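Local coordinates for catalase (Exiguobacterium oxidotolerans, PDB 2J2M), which is a haem catalase that breaks down hydrogen peroxide to water and molecular oxygen, working as a tetramer with one haem bound in each subunit, at residues A139-D144 with W164-L169. Sequence-based numbering, arbitrary orientation.
Sequences AMKFPD and WDFMTL. With HEM (protoporphyrin IX containing Fe), chain E.
Where the chain enters helix 142-149, beside the haem pocket of the catalase fold, K141 and D144 meet F166 of helix 160-169 in a small, wholly buried contact. F166 reaches across with CG anti to its backbone N (chi1 177°), which carries the ring out to the first turn of the other helix. The closest approach is D144 CB to F166 CE2 at 3.6 Å. Over one face of the ring lies the backbone carbonyl carbon of D144. K141 comes in at the ring edge, near its plane, its CE 4.0 Å from F166 CE2. No hydrogen bond crosses, so hydrocarbon packing joins the two segments here.

The polar ends turn to each other and to other chains. The K141 chain, bent at chi2 and chi3, curls back until NZ makes a salt bridge with D144 OD1 (3.1 Å), met from above the carboxylate plane. The same ammonium also bonds E384 O of the third subunit, while K41 of the second subunit forms a salt bridge with D144 OD1; both charges are thus tied into the tetramer.

F142 turns away from helix 160-169 and lays its ring over a pyrrole of the haem, CE2 lying 3.2 Å from HEM C4C and CZ 3.3 Å from HEM NC. With an alanine in place of F142, the haem would probably lose this ring from over the pyrrole, and F45 of the second subunit would be left without the ring it meets nearly at right angles.

Beyond D144, helix 142-149 continues alongside F166, which also touches M145 and S148. Helix 160-169 presents W164 and T168 to helices 433-447 and 453-466, and so lies between the haem-pocket helix and the C-terminal helices.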
loop_
_atom_site.group_PDB
_atom_site.type_symbol
_atom_site.label_atom_id
_atom_site.label_comp_id
_atom_site.label_asym_id
_atom_site.label_seq_id
_atom_site.Cartn_x
_atom_site.Cartn_y
_atom_site.Cartn_z
ATOM N N ALA A 139 26.876 -7.131 -2.439
ATOM C CA ALA A 139 25.433 -7.072 -2.278
ATOM C C ALA A 139 24.705 -7.611 -3.510
ATOM O O ALA A 139 23.566 -8.079 -3.404
ATOM C CB ALA A 139 25.012 -5.653 -1.997
ATOM N N MET A 140 25.384 -7.565 -4.663
ATOM C CA MET A 140 24.864 -8.066 -5.949
ATOM C C MET A 140 24.387 -9.512 -5.852
ATOM O O MET A 140 23.481 -9.920 -6.587
ATOM C CB MET A 140 25.935 -7.955 -7.053
ATOM C CG MET A 140 25.443 -8.269 -8.488
ATOM S SD MET A 140 24.153 -7.153 -9.107
ATOM C CE MET A 140 25.167 -5.761 -9.620
ATOM N N LYS A 141 24.986 -10.279 -4.939
ATOM C CA LYS A 141 24.677 -11.708 -4.832
ATOM C C LYS A 141 23.651 -12.052 -3.784
ATOM O O LYS A 141 23.222 -13.189 -3.727
ATOM C CB LYS A 141 25.933 -12.539 -4.600
ATOM C CG LYS A 141 27.019 -12.421 -5.679
ATOM C CD LYS A 141 26.472 -12.676 -7.107
ATOM C CE LYS A 141 25.598 -13.931 -7.216
ATOM N NZ LYS A 141 25.013 -13.998 -8.597
ATOM N N PHE A 142 23.262 -11.077 -2.964
ATOM C CA PHE A 142 22.442 -11.346 -1.768
ATOM C C PHE A 142 21.050 -11.938 -2.082
ATOM O O PHE A 142 20.644 -12.926 -1.462
ATOM C CB PHE A 142 22.328 -10.096 -0.857
ATOM C CG PHE A 142 21.645 -10.375 0.459
ATOM C CD1 PHE A 142 22.310 -11.078 1.473
ATOM C CD2 PHE A 142 20.330 -9.957 0.684
ATOM C CE1 PHE A 142 21.669 -11.352 2.696
ATOM C CE2 PHE A 142 19.704 -10.218 1.896
ATOM C CZ PHE A 142 20.368 -10.923 2.900
ATOM N N PRO A 143 20.316 -11.334 -3.046
ATOM C CA PRO A 143 19.035 -11.962 -3.434
ATOM C C PRO A 143 19.194 -13.409 -3.886
ATOM O O PRO A 143 18.424 -14.253 -3.434
ATOM C CB PRO A 143 18.526 -11.053 -4.563
ATOM C CG PRO A 143 19.133 -9.731 -4.235
ATOM C CD PRO A 143 20.530 -10.079 -3.782
ATOM N N ASP A 144 20.217 -13.701 -4.696
ATOM C CA ASP A 144 20.519 -15.068 -5.117
ATOM C C ASP A 144 20.777 -16.013 -3.948
ATOM O O ASP A 144 20.208 -17.107 -3.873
ATOM C CB ASP A 144 21.724 -15.072 -6.049
ATOM C CG ASP A 144 21.501 -14.243 -7.288
ATOM O OD1 ASP A 144 22.236 -13.238 -7.453
ATOM O OD2 ASP A 144 20.597 -14.586 -8.098
ATOM N N TRP A 164 23.371 -25.574 -1.415
ATOM C CA TRP A 164 24.700 -26.114 -1.709
ATOM C C TRP A 164 25.132 -25.882 -3.163
ATOM O O TRP A 164 26.326 -25.710 -3.409
ATOM C CB TRP A 164 24.799 -27.584 -1.333
ATOM C CG TRP A 164 25.082 -27.773 0.122
ATOM C CD1 TRP A 164 24.218 -28.230 1.086
ATOM C CD2 TRP A 164 26.307 -27.481 0.784
ATOM N NE1 TRP A 164 24.839 -28.231 2.308
ATOM C CE2 TRP A 164 26.123 -27.772 2.150
ATOM C CE3 TRP A 164 27.555 -27.008 0.353
ATOM C CZ2 TRP A 164 27.147 -27.618 3.086
ATOM C CZ3 TRP A 164 28.564 -26.841 1.286
ATOM C CH2 TRP A 164 28.351 -27.143 2.635
ATOM N N ASP A 165 24.159 -25.852 -4.095
ATOM C CA ASP A 165 24.389 -25.447 -5.488
ATOM C C ASP A 165 24.985 -24.034 -5.542
ATOM O O ASP A 165 26.111 -23.844 -6.016
ATOM C CB ASP A 165 23.084 -25.498 -6.324
ATOM C CG ASP A 165 23.327 -25.379 -7.852
ATOM O OD1 ASP A 165 24.461 -25.662 -8.317
ATOM O OD2 ASP A 165 22.380 -25.030 -8.599
ATOM N N PHE A 166 24.215 -23.048 -5.076
ATOM C CA PHE A 166 24.691 -21.667 -5.000
ATOM C C PHE A 166 26.040 -21.547 -4.294
ATOM O O PHE A 166 26.962 -20.921 -4.816
ATOM C CB PHE A 166 23.674 -20.739 -4.317
ATOM C CG PHE A 166 24.179 -19.345 -4.163
ATOM C CD1 PHE A 166 24.920 -18.986 -3.043
ATOM C CD2 PHE A 166 24.014 -18.409 -5.195
ATOM C CE1 PHE A 166 25.454 -17.683 -2.909
ATOM C CE2 PHE A 166 24.535 -17.109 -5.070
ATOM C CZ PHE A 166 25.263 -16.751 -3.924
ATOM N N MET A 167 26.147 -22.156 -3.112
ATOM C CA MET A 167 27.341 -22.020 -2.258
ATOM C C MET A 167 28.628 -22.598 -2.861
ATOM O O MET A 167 29.679 -21.958 -2.814
ATOM C CB MET A 167 27.091 -22.644 -0.894
ATOM C CG MET A 167 26.032 -21.951 -0.063
ATOM S SD MET A 167 26.360 -20.205 0.239
ATOM C CE MET A 167 24.936 -19.851 1.287
ATOM N N THR A 168 28.539 -23.801 -3.427
ATOM C CA THR A 168 29.708 -24.446 -4.071
ATOM C C THR A 168 30.214 -23.616 -5.240
ATOM O O THR A 168 31.431 -23.527 -5.464
ATOM C CB THR A 168 29.412 -25.896 -4.567
ATOM O OG1 THR A 168 28.251 -25.919 -5.422
ATOM C CG2 THR A 168 29.213 -26.827 -3.401
ATOM N N LEU A 169 29.275 -22.993 -5.956
ATOM C CA LEU A 169 29.596 -22.187 -7.136
ATOM C C LEU A 169 29.994 -20.763 -6.776
ATOM O O LEU A 169 30.449 -20.008 -7.630
ATOM C CB LEU A 169 28.413 -22.175 -8.107
ATOM C CG LEU A 169 28.046 -23.478 -8.829
ATOM C CD1 LEU A 169 26.701 -23.323 -9.579
ATOM C CD2 LEU A 169 29.186 -23.925 -9.784
HETATM C CHA HEM E . 17.526 -7.991 7.897
HETATM C CHB HEM E . 22.048 -9.090 9.373
HETATM C CHC HEM E . 23.529 -8.896 4.786
HETATM C CHD HEM E . 19.249 -7.152 3.413
HETATM C C1A HEM E . 18.623 -8.262 8.712
HETATM C C2A HEM E . 18.644 -8.329 10.172
HETATM C C3A HEM E . 19.901 -8.635 10.575
HETATM C C4A HEM E . 20.710 -8.777 9.393
HETATM C CMA HEM E . 20.433 -8.813 12.018
HETATM C CAA HEM E . 17.400 -8.099 11.068
HETATM C CBA HEM E . 17.247 -6.649 11.533
HETATM C CGA HEM E . 16.036 -6.611 12.438
HETATM O O1A HEM E . 15.001 -5.997 12.065
HETATM O O2A HEM E . 16.100 -7.226 13.537
HETATM C C1B HEM E . 22.866 -9.072 8.276
HETATM C C2B HEM E . 24.319 -9.137 8.273
HETATM C C3B HEM E . 24.702 -9.087 6.998
HETATM C C4B HEM E . 23.527 -8.985 6.166
HETATM C CMB HEM E . 25.252 -9.200 9.515
HETATM C CAB HEM E . 26.140 -9.074 6.453
HETATM C CBB HEM E . 27.085 -9.862 6.953
HETATM C C1C HEM E . 22.558 -8.323 4.009
HETATM C C2C HEM E . 22.691 -7.863 2.641
HETATM C C3C HEM E . 21.488 -7.371 2.285
HETATM C C4C HEM E . 20.571 -7.518 3.403
HETATM C CMC HEM E . 23.984 -7.891 1.771
HETATM C CAC HEM E . 21.072 -6.775 0.919
HETATM C CBC HEM E . 21.425 -5.535 0.558
HETATM C C1D HEM E . 18.355 -7.233 4.457
HETATM C C2D HEM E . 16.962 -6.836 4.388
HETATM C C3D HEM E . 16.425 -7.087 5.797
HETATM C C4D HEM E . 17.545 -7.613 6.570
HETATM C CMD HEM E . 16.207 -6.233 3.156
HETATM C CAD HEM E . 14.997 -6.827 6.309
HETATM C CBD HEM E . 15.041 -5.549 7.150
HETATM C CGD HEM E . 13.657 -5.004 7.448
HETATM O O1D HEM E . 12.616 -5.456 6.866
HETATM O O2D HEM E . 13.599 -4.074 8.280
HETATM N NA HEM E . 19.910 -8.537 8.287
HETATM N NB HEM E . 22.416 -8.986 6.976
HETATM N NC HEM E . 21.262 -8.091 4.436
HETATM N ND HEM E . 18.650 -7.667 5.740
HETATM FE FE HEM E . 20.608 -8.027 6.407
#